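Local coordinates for protein CmeC (PDB 4MT4) that probably serves as the outer membrane channel of a Campylobacter jejuni efflux system, a trimeric member of the outer membrane factor family, at residues Asn227-Lys230 and Ala231-Leu235; Leu240-Ile243 and Leu244-Gln248; Ser389-Ser392 and Tyr393-Ile396; Val426-Asn429 and Asn430-Ser434; Gly449-Gln452 and Ser453-Thr456. All blocks are in the same frame, centred on the assembly; numbering follows the deposited sequence.

How the interactions relate
Each of the five contacts is local, made within one continuous run of chain between residues a few positions apart, so none closes a long loop; they follow one another in series without nesting or crossing. Interaction 1 lies near the C-terminal end of helix 201-236, and interaction 2 is the short helix 240-245 with the loop residues that follow it; a salt bridge from Lys233 to Asp242 joins them, and both touch the second subunit. Interactions 3 and 4 sit on the successive helices 339-405 and 411-445, their centres about 15 Å apart, and each reaches the third subunit. Interaction 5 stands apart, in the segment that leads from helix 411-445 into helix 456-463.

Interaction 1: residues Asn227-Lys230 and Ala231-Leu235; sequences NYLK and ALKIL
Lys230 and Ile234 lie side by side, one turn apart on helix 201-236, their side chains pointing the same way. Backbone bonds hold the turn: Ile234 N donates to Lys230 O at 3.0 Å with a nearly straight N-H...O angle of 166°, Lys233 N donates to Leu229 O, Leu232 N to Tyr228 O, and Ala231 N to Asn227 O. Lys230 carries much of the side-chain contact. Its CB stands 3.1 Å from Ala231 N, the tight spacing of adjoining residues, and CG, anti to the backbone N (chi1 161°), comes within 4.0 Å of Ile234 CD1. Beyond CG the chain is extended, which brings CE to 3.8 Å from the same methyl, Ile234 CD1. The aliphatic part of the lysine therefore runs alongside the isoleucine. On the next flank Leu229 CD2 meets Lys233 CE at 3.8 Å, again side by side. Lys233 bends at chi2 (-61°), with CG only 3.2 Å from Leu229 O, and its ammonium leaves the helix. Leu232 packs on Leu166 of helix 129-195, while Lys230 meets Gly367 of the second subunit. Within this predicted coiled coil, both lysines thus serve the contact through their methylenes: hydrocarbon meets hydrocarbon along the helix, and the ammonium of Lys233 finds a salt bridge with Asp242 on the next helix and a hydrogen bond with Asn247 O.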
loop_
_atom_site.group_PDB
_atom_site.type_symbol
_atom_site.label_atom_id
_atom_site.label_comp_id
_atom_site.label_asym_id
_atom_site.label_seq_id
_atom_site.Cartn_x
_atom_site.Cartn_y
_atom_site.Cartn_z
ATOM N N ASN B 227 23.788 1.212 -3.686
ATOM C CA ASN B 227 22.334 1.195 -3.565
ATOM C C ASN B 227 21.687 0.250 -4.569
ATOM O O ASN B 227 20.718 -0.441 -4.250
ATOM C CB ASN B 227 21.768 2.605 -3.743
ATOM C CG ASN B 227 20.264 2.658 -3.538
ATOM O OD1 ASN B 227 19.783 2.666 -2.405
ATOM N ND2 ASN B 227 19.516 2.699 -4.634
ATOM N N TYR B 228 22.227 0.227 -5.783
ATOM C CA TYR B 228 21.699 -0.623 -6.842
ATOM C C TYR B 228 22.273 -2.032 -6.763
ATOM O O TYR B 228 21.687 -2.978 -7.285
ATOM C CB TYR B 228 21.981 -0.010 -8.214
ATOM C CG TYR B 228 21.077 1.154 -8.551
ATOM C CD1 TYR B 228 19.726 0.955 -8.809
ATOM C CD2 TYR B 228 21.572 2.450 -8.615
ATOM C CE1 TYR B 228 18.893 2.013 -9.117
ATOM C CE2 TYR B 228 20.745 3.516 -8.925
ATOM C CZ TYR B 228 19.407 3.290 -9.175
ATOM O OH TYR B 228 18.577 4.344 -9.484
ATOM N N LEU B 229 23.425 -2.166 -6.112
ATOM C CA LEU B 229 24.000 -3.482 -5.868
ATOM C C LEU B 229 23.122 -4.226 -4.870
ATOM O O LEU B 229 22.796 -5.397 -5.068
ATOM C CB LEU B 229 25.433 -3.372 -5.344
ATOM C CG LEU B 229 26.466 -4.327 -5.954
ATOM C CD1 LEU B 229 27.697 -4.430 -5.065
ATOM C CD2 LEU B 229 25.876 -5.707 -6.221
ATOM N N LYS B 230 22.742 -3.532 -3.801
ATOM C CA LYS B 230 21.831 -4.080 -2.803
ATOM C C LYS B 230 20.505 -4.486 -3.434
ATOM O O LYS B 230 19.972 -5.557 -3.148
ATOM C CB LYS B 230 21.581 -3.063 -1.687
ATOM C CG LYS B 230 20.330 -3.342 -0.863
ATOM C CD LYS B 230 19.894 -2.116 -0.073
ATOM C CE LYS B 230 18.536 -2.333 0.578
ATOM N NZ LYS B 230 18.055 -1.113 1.285
ATOM N N ALA B 231 19.984 -3.618 -4.296
ATOM C CA ALA B 231 18.713 -3.861 -4.970
ATOM C C ALA B 231 18.760 -5.120 -5.829
ATOM O O ALA B 231 17.785 -5.864 -5.906
ATOM C CB ALA B 231 18.328 -2.657 -5.817
ATOM N N LEU B 232 19.899 -5.361 -6.467
ATOM C CA LEU B 232 20.048 -6.526 -7.332
ATOM C C LEU B 232 20.191 -7.810 -6.514
ATOM O O LEU B 232 19.682 -8.863 -6.904
ATOM C CB LEU B 232 21.252 -6.354 -8.261
ATOM C CG LEU B 232 21.409 -7.429 -9.337
ATOM C CD1 LEU B 232 20.211 -7.417 -10.276
ATOM C CD2 LEU B 232 22.706 -7.251 -10.108
ATOM N N LYS B 233 20.878 -7.714 -5.379
ATOM C CA LYS B 233 21.072 -8.857 -4.492
ATOM C C LYS B 233 19.748 -9.347 -3.914
ATOM O O LYS B 233 19.473 -10.546 -3.896
ATOM C CB LYS B 233 22.034 -8.497 -3.358
ATOM C CG LYS B 233 23.460 -8.239 -3.808
ATOM C CD LYS B 233 24.057 -9.464 -4.472
ATOM C CE LYS B 233 25.504 -9.229 -4.872
ATOM N NZ LYS B 233 26.059 -10.386 -5.627
ATOM N N ILE B 234 18.933 -8.408 -3.443
ATOM C CA ILE B 234 17.638 -8.725 -2.850
ATOM C C ILE B 234 16.716 -9.392 -3.873
ATOM O O ILE B 234 15.890 -10.239 -3.527
ATOM C CB ILE B 234 16.964 -7.453 -2.278
ATOM C CG1 ILE B 234 17.792 -6.889 -1.120
ATOM C CG2 ILE B 234 15.551 -7.745 -1.802
ATOM C CD1 ILE B 234 17.155 -5.698 -0.430
ATOM N N LEU B 235 16.884 -9.029 -5.139
ATOM C CA LEU B 235 16.026 -9.541 -6.201
ATOM C C LEU B 235 16.388 -10.954 -6.665
ATOM O O LEU B 235 15.533 -11.671 -7.182
ATOM C CB LEU B 235 16.060 -8.593 -7.406
ATOM C CG LEU B 235 15.209 -7.321 -7.350
ATOM C CD1 LEU B 235 15.546 -6.404 -8.517
ATOM C CD2 LEU B 235 13.726 -7.661 -7.347
#

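Interaction 2: residues Leu240-Ile243 and Leu244-Gln248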
loop_
_atom_site.group_PDB
_atom_site.type_symbol
_atom_site.label_atom_id
_atom_site.label_comp_id
_atom_site.label_asym_id
_atom_site.label_seq_id
_atom_site.Cartn_x
_atom_site.Cartn_y
_atom_site.Cartn_z
ATOM N N LEU B 240 23.394 -15.555 1.843
ATOM C CA LEU B 240 23.581 -14.425 2.748
ATOM C C LEU B 240 24.968 -13.797 2.628
ATOM O O LEU B 240 25.126 -12.586 2.801
ATOM C CB LEU B 240 23.332 -14.860 4.193
ATOM C CG LEU B 240 21.912 -15.351 4.484
ATOM C CD1 LEU B 240 21.751 -15.701 5.954
ATOM C CD2 LEU B 240 20.887 -14.309 4.060
ATOM N N ASN B 241 25.971 -14.620 2.338
ATOM C CA ASN B 241 27.325 -14.119 2.137
ATOM C C ASN B 241 27.436 -13.341 0.833
ATOM O O ASN B 241 28.120 -12.321 0.764
ATOM C CB ASN B 241 28.339 -15.265 2.155
ATOM C CG ASN B 241 28.860 -15.559 3.550
ATOM O OD1 ASN B 241 28.737 -14.736 4.457
ATOM N ND2 ASN B 241 29.458 -16.732 3.724
ATOM N N ASP B 242 26.758 -13.836 -0.199
ATOM C CA ASP B 242 26.696 -13.154 -1.486
ATOM C C ASP B 242 26.067 -11.776 -1.323
ATOM O O ASP B 242 26.536 -10.792 -1.895
ATOM C CB ASP B 242 25.901 -13.986 -2.495
ATOM C CG ASP B 242 25.635 -13.242 -3.790
ATOM O OD1 ASP B 242 26.514 -12.477 -4.236
ATOM O OD2 ASP B 242 24.542 -13.427 -4.365
ATOM N N ILE B 243 24.999 -11.723 -0.536
ATOM C CA ILE B 243 24.297 -10.478 -0.259
ATOM C C ILE B 243 25.187 -9.510 0.508
ATOM O O ILE B 243 25.204 -8.316 0.224
ATOM C CB ILE B 243 23.006 -10.737 0.542
ATOM C CG1 ILE B 243 22.010 -11.531 -0.304
ATOM C CG2 ILE B 243 22.381 -9.429 1.014
ATOM C CD1 ILE B 243 20.871 -12.104 0.489
ATOM N N LEU B 244 25.940 -10.036 1.466
ATOM C CA LEU B 244 26.760 -9.205 2.339
ATOM C C LEU B 244 28.055 -8.705 1.701
ATOM O O LEU B 244 28.395 -7.527 1.828
ATOM C CB LEU B 244 27.102 -9.971 3.619
ATOM C CG LEU B 244 26.133 -9.869 4.796
ATOM C CD1 LEU B 244 26.571 -10.785 5.928
ATOM C CD2 LEU B 244 26.045 -8.432 5.279
ATOM N N TYR B 245 28.782 -9.589 1.025
ATOM C CA TYR B 245 30.162 -9.281 0.659
ATOM C C TYR B 245 30.465 -9.283 -0.841
ATOM O O TYR B 245 31.385 -8.596 -1.286
ATOM C CB TYR B 245 31.105 -10.258 1.367
ATOM C CG TYR B 245 30.906 -10.308 2.866
ATOM C CD1 TYR B 245 31.224 -9.215 3.666
ATOM C CD2 TYR B 245 30.398 -11.444 3.482
ATOM C CE1 TYR B 245 31.040 -9.256 5.036
ATOM C CE2 TYR B 245 30.211 -11.494 4.851
ATOM C CZ TYR B 245 30.534 -10.397 5.623
ATOM O OH TYR B 245 30.352 -10.440 6.986
ATOM N N LYS B 246 29.707 -10.044 -1.622
ATOM C CA LYS B 246 30.019 -10.186 -3.043
ATOM C C LYS B 246 29.546 -9.008 -3.895
ATOM O O LYS B 246 28.723 -8.201 -3.466
ATOM C CB LYS B 246 29.420 -11.480 -3.590
ATOM C CG LYS B 246 30.118 -12.736 -3.106
ATOM C CD LYS B 246 29.853 -13.900 -4.043
ATOM C CE LYS B 246 30.750 -15.082 -3.717
ATOM N NZ LYS B 246 30.951 -15.960 -4.902
ATOM N N ASN B 247 30.084 -8.923 -5.110
ATOM C CA ASN B 247 29.690 -7.894 -6.065
ATOM C C ASN B 247 29.035 -8.508 -7.298
ATOM O O ASN B 247 28.599 -9.658 -7.270
ATOM C CB ASN B 247 30.896 -7.048 -6.476
ATOM C CG ASN B 247 31.577 -6.389 -5.293
ATOM O OD1 ASN B 247 31.126 -5.356 -4.799
ATOM N ND2 ASN B 247 32.674 -6.982 -4.837
ATOM N N GLN B 248 28.973 -7.743 -8.382
ATOM C CA GLN B 248 28.311 -8.207 -9.596
ATOM C C GLN B 248 29.143 -7.945 -10.846
ATOM O O GLN B 248 29.424 -6.796 -11.189
ATOM C CB GLN B 248 26.939 -7.541 -9.737
ATOM C CG GLN B 248 26.201 -7.910 -11.015
ATOM C CD GLN B 248 25.824 -9.378 -11.073
ATOM O OE1 GLN B 248 25.424 -9.968 -10.070
ATOM N NE2 GLN B 248 25.956 -9.976 -12.252
#
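Asn241 meets Tyr245 one turn later in helix 240-245, with Asn241 OD1 lying in the plane of the phenol ring at its edge, 3.6 Å from Tyr245 CE2. The two side chains cross at a slant, amide and ring planes 50° apart. Tyr245 CG is anti to its carbonyl carbon (chi1 -54°), which puts the ring on the side of the backbone N, where its CD2-CE2 edge meets the amide oxygen; Leu244 CB covers one ring face near the rim. Both polar ends are held by the second subunit, where Ser15 N donates to Asn241 OD1 and Ser15 O pairs with Tyr245 OH. Asp242 and Lys246 cross at about a right angle. With CG of Asp242 anti to the backbone N (chi1 172°), OD1 is placed 3.1 Å from Lys246 CB, whereas the extended lysine carries NZ off to 5.7 Å from that oxygen. In the backbone, Tyr245 N donates to Asn241 O at 2.8 Å, and a weak bond runs from Lys246 N to Asp242 O. The carboxylate of Asp242 instead takes Lys233 NZ in a salt bridge and a hydrogen bond from Ser237. Its negative charge is thus probably balanced mainly by Lys233 of the preceding helix, and Lys246 contributes methylenes to the contact.

Interaction 3: residues Ser389-Ser392 and Tyr393-Ile396; sequences SEQS and YKRI
Ser389 and Tyr393 meet across a single turn of the long alpha-helix 339-405, one of the extended helices of the outer membrane factor fold. The serine hydroxyl approaches the tyrosine ring at its edge and in its plane: Ser389 OG is 3.5 Å from Tyr393 CE2. Tyr393 CG lies anti to the carbonyl carbon (chi1 -82°), directing the ring back over the preceding turn, while Ser389 OG, anti to the backbone N (chi1 173°), reaches out to meet it. The Tyr393 side chain also touches Asn420 and Ala424 of helix 411-445 and Ala209 of the third subunit. On another flank Glu390 and Lys394 run side by side in the same direction, but their charged atoms stay apart, with Glu390 OE2 5.4 Å from Lys394 NZ; that oxygen has a weak hydrogen bond with Trp421 of helix 411-445. Glu390 bends at chi2, and its OE1 accepts from Gln391 NE2 at 2.9 Å; that bond lies on the syn side of the carboxylate, 34° out of its plane, yet near the amide plane of the glutamine. Arg395 leads away to a salt bridge with Glu201 of the third subunit. Ile396 completes the turn: its N donates to Ser392 O, and CG1 sits 3.2 Å from the same carbonyl oxygen.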
loop_
_atom_site.group_PDB
_atom_site.type_symbol
_atom_site.label_atom_id
_atom_site.label_comp_id
_atom_site.label_asym_id
_atom_site.label_seq_id
_atom_site.Cartn_x
_atom_site.Cartn_y
_atom_site.Cartn_z
ATOM N N SER B 389 27.433 15.351 -27.745
ATOM C CA SER B 389 27.721 16.349 -26.721
ATOM C C SER B 389 28.988 15.988 -25.951
ATOM O O SER B 389 29.844 16.839 -25.714
ATOM C CB SER B 389 26.544 16.487 -25.753
ATOM O OG SER B 389 26.871 17.341 -24.669
ATOM N N GLU B 390 29.102 14.719 -25.572
ATOM C CA GLU B 390 30.259 14.232 -24.831
ATOM C C GLU B 390 31.536 14.327 -25.667
ATOM O O GLU B 390 32.609 14.631 -25.142
ATOM C CB GLU B 390 30.024 12.789 -24.374
ATOM C CG GLU B 390 31.195 12.166 -23.628
ATOM C CD GLU B 390 32.084 11.332 -24.529
ATOM O OE1 GLU B 390 31.557 10.689 -25.463
ATOM O OE2 GLU B 390 33.313 11.319 -24.303
ATOM N N GLN B 391 31.415 14.070 -26.966
ATOM C CA GLN B 391 32.561 14.145 -27.863
ATOM C C GLN B 391 33.025 15.583 -28.061
ATOM O O GLN B 391 34.221 15.852 -28.143
ATOM C CB GLN B 391 32.232 13.511 -29.214
ATOM C CG GLN B 391 32.283 11.994 -29.197
ATOM C CD GLN B 391 33.605 11.468 -28.672
ATOM O OE1 GLN B 391 34.652 11.652 -29.295
ATOM N NE2 GLN B 391 33.566 10.824 -27.511
ATOM N N SER B 392 32.072 16.506 -28.137
ATOM C CA SER B 392 32.402 17.913 -28.311
ATOM C C SER B 392 33.100 18.464 -27.072
ATOM O O SER B 392 34.135 19.121 -27.177
ATOM C CB SER B 392 31.146 18.727 -28.620
ATOM O OG SER B 392 30.561 18.304 -29.839
ATOM N N TYR B 393 32.537 18.181 -25.900
ATOM C CA TYR B 393 33.111 18.640 -24.638
ATOM C C TYR B 393 34.461 17.991 -24.357
ATOM O O TYR B 393 35.280 18.541 -23.620
ATOM C CB TYR B 393 32.153 18.366 -23.475
ATOM C CG TYR B 393 31.065 19.405 -23.319
ATOM C CD1 TYR B 393 31.361 20.682 -22.857
ATOM C CD2 TYR B 393 29.744 19.109 -23.627
ATOM C CE1 TYR B 393 30.371 21.637 -22.713
ATOM C CE2 TYR B 393 28.747 20.057 -23.485
ATOM C CZ TYR B 393 29.067 21.318 -23.029
ATOM O OH TYR B 393 28.078 22.265 -22.886
ATOM N N LYS B 394 34.694 16.822 -24.942
ATOM C CA LYS B 394 35.974 16.144 -24.783
ATOM C C LYS B 394 37.053 16.821 -25.625
ATOM O O LYS B 394 38.175 17.024 -25.162
ATOM C CB LYS B 394 35.864 14.668 -25.166
ATOM C CG LYS B 394 37.153 13.886 -24.964
ATOM C CD LYS B 394 37.049 12.472 -25.509
ATOM C CE LYS B 394 38.370 11.736 -25.358
ATOM N NZ LYS B 394 38.336 10.386 -25.982
ATOM N N ARG B 395 36.707 17.165 -26.862
ATOM C CA ARG B 395 37.631 17.870 -27.744
ATOM C C ARG B 395 37.958 19.245 -27.179
ATOM O O ARG B 395 39.091 19.711 -27.273
ATOM C CB ARG B 395 37.046 18.001 -29.151
ATOM C CG ARG B 395 37.962 18.709 -30.144
ATOM C CD ARG B 395 39.298 17.994 -30.268
ATOM N NE ARG B 395 40.206 18.670 -31.190
ATOM C CZ ARG B 395 41.487 18.918 -30.930
ATOM N NH1 ARG B 395 42.018 18.548 -29.772
ATOM N NH2 ARG B 395 42.241 19.537 -31.830
ATOM N N ILE B 396 36.951 19.890 -26.595
ATOM C CA ILE B 396 37.137 21.169 -25.921
ATOM C C ILE B 396 38.143 21.031 -24.781
ATOM O O ILE B 396 39.022 21.876 -24.608
ATOM C CB ILE B 396 35.804 21.716 -25.368
ATOM C CG1 ILE B 396 34.871 22.112 -26.515
ATOM C CG2 ILE B 396 36.052 22.908 -24.456
ATOM C CD1 ILE B 396 33.487 22.524 -26.064
#

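Interaction 4: residues Val426-Asn429 and Asn430-Ser434; sequences VAFN and NIKYS
Residues Val426-Asn429 and Asn430-Ser434 form continuous turns of helix 411-445, bound by regular alpha-helical bonds. Asn430 N donates to Val426 O at 3.0 Å, Ile431 N to Ala427 O and Lys432 N to Phe428 O, while the bond from Tyr433 N to Asn429 O is weak. Asn430 O receives two donors from Ser434, N at 3.0 Å and OG at a distance so short that its exact value is doubtful, which reach it from opposite faces of the carbonyl plane. Among the side chains, Phe428 and Lys432 carry the contact. Lys432 CE lies over one face of the phenyl ring in a CH-pi contact, 3.9 Å from the centroid of the Phe428 ring and offset toward the rim. A bend at chi3 (-52°) turns the lysine back over the ring and brings NZ to 3.5 Å from Phe428 CE2. Tyr433 instead presents its edge to the backbone, with CD2 only 3.1 Å from Asn429 O in the ring plane. Asn430 stands beside Val426, its ND2 4.0 Å from Val426 CG1. Two helices of the same chain pack against this turn. Asn429 and Asn430 hydrogen-bond to Asn172 of helix 129-195, Asn430 also to Asn168, whereas Phe428 stacks edge-to-face with Tyr383 of helix 339-405 and Ile431 touches Leu216 of the third subunit.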
loop_
_atom_site.group_PDB
_atom_site.type_symbol
_atom_site.label_atom_id
_atom_site.label_comp_id
_atom_site.label_asym_id
_atom_site.label_seq_id
_atom_site.Cartn_x
_atom_site.Cartn_y
_atom_site.Cartn_z
ATOM N N VAL B 426 29.006 11.613 -17.883
ATOM C CA VAL B 426 28.038 11.011 -16.976
ATOM C C VAL B 426 26.637 11.038 -17.580
ATOM O O VAL B 426 25.895 10.055 -17.503
ATOM C CB VAL B 426 28.026 11.729 -15.609
ATOM C CG1 VAL B 426 26.847 11.275 -14.764
ATOM C CG2 VAL B 426 29.336 11.487 -14.874
ATOM N N ALA B 427 26.285 12.164 -18.193
ATOM C CA ALA B 427 24.976 12.329 -18.815
ATOM C C ALA B 427 24.763 11.306 -19.925
ATOM O O ALA B 427 23.667 10.779 -20.090
ATOM C CB ALA B 427 24.817 13.741 -19.361
ATOM N N PHE B 428 25.822 11.019 -20.674
ATOM C CA PHE B 428 25.741 10.045 -21.757
ATOM C C PHE B 428 25.568 8.632 -21.214
ATOM O O PHE B 428 24.865 7.816 -21.809
ATOM C CB PHE B 428 26.984 10.117 -22.646
ATOM C CG PHE B 428 26.968 9.137 -23.787
ATOM C CD1 PHE B 428 25.845 9.002 -24.586
ATOM C CD2 PHE B 428 28.079 8.361 -24.065
ATOM C CE1 PHE B 428 25.827 8.105 -25.634
ATOM C CE2 PHE B 428 28.070 7.463 -25.115
ATOM C CZ PHE B 428 26.942 7.335 -25.902
ATOM N N ASN B 429 26.214 8.346 -20.088
ATOM C CA ASN B 429 26.042 7.064 -19.417
ATOM C C ASN B 429 24.600 6.870 -18.963
ATOM O O ASN B 429 24.021 5.799 -19.138
ATOM C CB ASN B 429 26.981 6.946 -18.214
ATOM C CG ASN B 429 28.429 6.766 -18.617
ATOM O OD1 ASN B 429 28.727 6.241 -19.689
ATOM N ND2 ASN B 429 29.341 7.192 -17.752
ATOM N N ASN B 430 24.026 7.919 -18.384
ATOM C CA ASN B 430 22.657 7.877 -17.887
ATOM C C ASN B 430 21.633 7.692 -19.003
ATOM O O ASN B 430 20.650 6.977 -18.834
ATOM C CB ASN B 430 22.346 9.148 -17.098
ATOM C CG ASN B 430 23.191 9.277 -15.845
ATOM O OD1 ASN B 430 24.047 8.435 -15.573
ATOM N ND2 ASN B 430 22.959 10.336 -15.079
ATOM N N ILE B 431 21.869 8.343 -20.137
ATOM C CA ILE B 431 21.003 8.201 -21.303
ATOM C C ILE B 431 21.125 6.799 -21.891
ATOM O O ILE B 431 20.135 6.195 -22.304
ATOM C CB ILE B 431 21.342 9.243 -22.392
ATOM C CG1 ILE B 431 21.041 10.655 -21.889
ATOM C CG2 ILE B 431 20.567 8.965 -23.674
ATOM C CD1 ILE B 431 19.585 10.895 -21.569
ATOM N N LYS B 432 22.351 6.288 -21.910
ATOM C CA LYS B 432 22.657 4.992 -22.504
ATOM C C LYS B 432 21.836 3.860 -21.888
ATOM O O LYS B 432 21.307 3.004 -22.601
ATOM C CB LYS B 432 24.147 4.693 -22.353
ATOM C CG LYS B 432 24.634 3.488 -23.138
ATOM C CD LYS B 432 26.142 3.346 -23.013
ATOM C CE LYS B 432 26.847 4.649 -23.369
ATOM N NZ LYS B 432 28.317 4.587 -23.130
ATOM N N TYR B 433 21.725 3.865 -20.562
ATOM C CA TYR B 433 21.037 2.795 -19.850
ATOM C C TYR B 433 19.585 3.158 -19.566
ATOM O O TYR B 433 18.783 2.303 -19.196
ATOM C CB TYR B 433 21.779 2.457 -18.556
ATOM C CG TYR B 433 23.161 1.905 -18.819
ATOM C CD1 TYR B 433 23.365 0.544 -18.996
ATOM C CD2 TYR B 433 24.257 2.750 -18.917
ATOM C CE1 TYR B 433 24.626 0.039 -19.252
ATOM C CE2 TYR B 433 25.519 2.257 -19.171
ATOM C CZ TYR B 433 25.701 0.902 -19.338
ATOM O OH TYR B 433 26.961 0.415 -19.592
ATOM N N SER B 434 19.251 4.431 -19.746
ATOM C CA SER B 434 17.853 4.836 -19.748
ATOM C C SER B 434 17.211 4.344 -21.034
ATOM O O SER B 434 16.011 4.082 -21.080
ATOM C CB SER B 434 17.709 6.354 -19.621
ATOM O OG SER B 434 18.170 6.807 -18.359
#

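Interaction 5: residues Gly449-Gln452 and Ser453-Thr456; sequences GFEQ and SEDT
The side chains of Glu451 and Glu454 run obliquely past each other, their carboxylate planes 38° apart, and it is the carbon chain of the first that meets the acid of the second: Glu454 OE2 lies 3.7 Å from Glu451 CB. The two acid groups themselves stay well separated, with Glu451 OE1 5.9 Å from Glu454 OE2. Glu451 bends at chi2 (-73°), which leads its carboxylate off to Gln271, whose NE2 hydrogen-bonds to OE2. The extended chain of Glu454 carries OE1 to Asn459, and OE1 also accepts from a water at 3.1 Å from that oxygen. The same water takes the N-H of Glu451 at 3.0 Å from Glu451 N, tying the Glu454 carboxylate back to the main chain at Glu451, where the turn begins. Like charge would probably favour the divergence of the two acids, each drawn to its own partner. Across the turn Glu454 N donates to Glu451 O at 3.2 Å, approaching from above the carbonyl plane, 51° out of it. Gln452 packs on Tyr146 of helix 129-195, as does Thr456. Residues Glu451-Glu454 make a type I beta turn, and directly after it Asp455 takes the N-cap position of helix 456-463, its OD1 receiving a weak bond from Lys458 N.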
loop_
_atom_site.group_PDB
_atom_site.type_symbol
_atom_site.label_atom_id
_atom_site.label_comp_id
_atom_site.label_asym_id
_atom_site.label_seq_id
_atom_site.Cartn_x
_atom_site.Cartn_y
_atom_site.Cartn_z
ATOM N N GLY B 449 5.712 -11.186 -24.211
ATOM C CA GLY B 449 5.618 -12.420 -24.971
ATOM C C GLY B 449 4.479 -13.323 -24.537
ATOM O O GLY B 449 4.326 -14.429 -25.054
ATOM N N PHE B 450 3.678 -12.852 -23.588
ATOM C CA PHE B 450 2.542 -13.624 -23.100
ATOM C C PHE B 450 1.430 -13.697 -24.140
ATOM O O PHE B 450 1.091 -12.697 -24.773
ATOM C CB PHE B 450 2.003 -13.025 -21.798
ATOM C CG PHE B 450 0.710 -13.638 -21.334
ATOM C CD1 PHE B 450 0.703 -14.857 -20.676
ATOM C CD2 PHE B 450 -0.496 -12.990 -21.546
ATOM C CE1 PHE B 450 -0.482 -15.421 -20.245
ATOM C CE2 PHE B 450 -1.686 -13.549 -21.118
ATOM C CZ PHE B 450 -1.679 -14.767 -20.466
ATOM N N GLU B 451 0.873 -14.890 -24.315
ATOM C CA GLU B 451 -0.266 -15.087 -25.202
ATOM C C GLU B 451 -1.365 -15.857 -24.476
ATOM O O GLU B 451 -1.197 -17.028 -24.134
ATOM C CB GLU B 451 0.161 -15.820 -26.478
ATOM C CG GLU B 451 1.177 -15.066 -27.330
ATOM C CD GLU B 451 0.579 -13.871 -28.056
ATOM O OE1 GLU B 451 -0.659 -13.708 -28.037
ATOM O OE2 GLU B 451 1.355 -13.094 -28.653
ATOM N N GLN B 452 -2.487 -15.184 -24.239
ATOM C CA GLN B 452 -3.577 -15.736 -23.440
ATOM C C GLN B 452 -4.168 -17.010 -24.040
ATOM O O GLN B 452 -4.619 -17.898 -23.314
ATOM C CB GLN B 452 -4.678 -14.684 -23.265
ATOM C CG GLN B 452 -5.862 -15.140 -22.428
ATOM C CD GLN B 452 -6.948 -14.088 -22.332
ATOM O OE1 GLN B 452 -6.690 -12.944 -21.956
ATOM N NE2 GLN B 452 -8.171 -14.467 -22.682
ATOM N N SER B 453 -4.153 -17.100 -25.365
ATOM C CA SER B 453 -4.778 -18.215 -26.072
ATOM C C SER B 453 -4.068 -19.551 -25.840
ATOM O O SER B 453 -4.665 -20.613 -26.013
ATOM C CB SER B 453 -4.834 -17.913 -27.570
ATOM O OG SER B 453 -3.546 -17.597 -28.073
ATOM N N GLU B 454 -2.799 -19.493 -25.448
ATOM C CA GLU B 454 -2.001 -20.699 -25.249
ATOM C C GLU B 454 -2.402 -21.465 -23.990
ATOM O O GLU B 454 -3.192 -20.983 -23.179
ATOM C CB GLU B 454 -0.515 -20.345 -25.180
ATOM C CG GLU B 454 0.045 -19.723 -26.450
ATOM C CD GLU B 454 1.520 -19.393 -26.332
ATOM O OE1 GLU B 454 2.114 -19.691 -25.274
ATOM O OE2 GLU B 454 2.088 -18.834 -27.294
ATOM N N ASP B 455 -1.852 -22.666 -23.838
ATOM C CA ASP B 455 -2.069 -23.466 -22.637
ATOM C C ASP B 455 -1.284 -22.860 -21.479
ATOM O O ASP B 455 -0.087 -23.106 -21.335
ATOM C CB ASP B 455 -1.653 -24.921 -22.868
ATOM C CG ASP B 455 -2.179 -25.861 -21.796
ATOM O OD1 ASP B 455 -2.610 -25.381 -20.726
ATOM O OD2 ASP B 455 -2.152 -27.089 -22.024
ATOM N N THR B 456 -1.968 -22.068 -20.662
ATOM C CA THR B 456 -1.328 -21.335 -19.576
ATOM C C THR B 456 -0.714 -22.269 -18.536
ATOM O O THR B 456 0.412 -22.055 -18.089
ATOM C CB THR B 456 -2.324 -20.394 -18.875
ATOM O OG1 THR B 456 -3.024 -19.617 -19.853
ATOM C CG2 THR B 456 -1.593 -19.462 -17.919
HETATM O O HOH W 1 2.191 -17.314 -23.223
#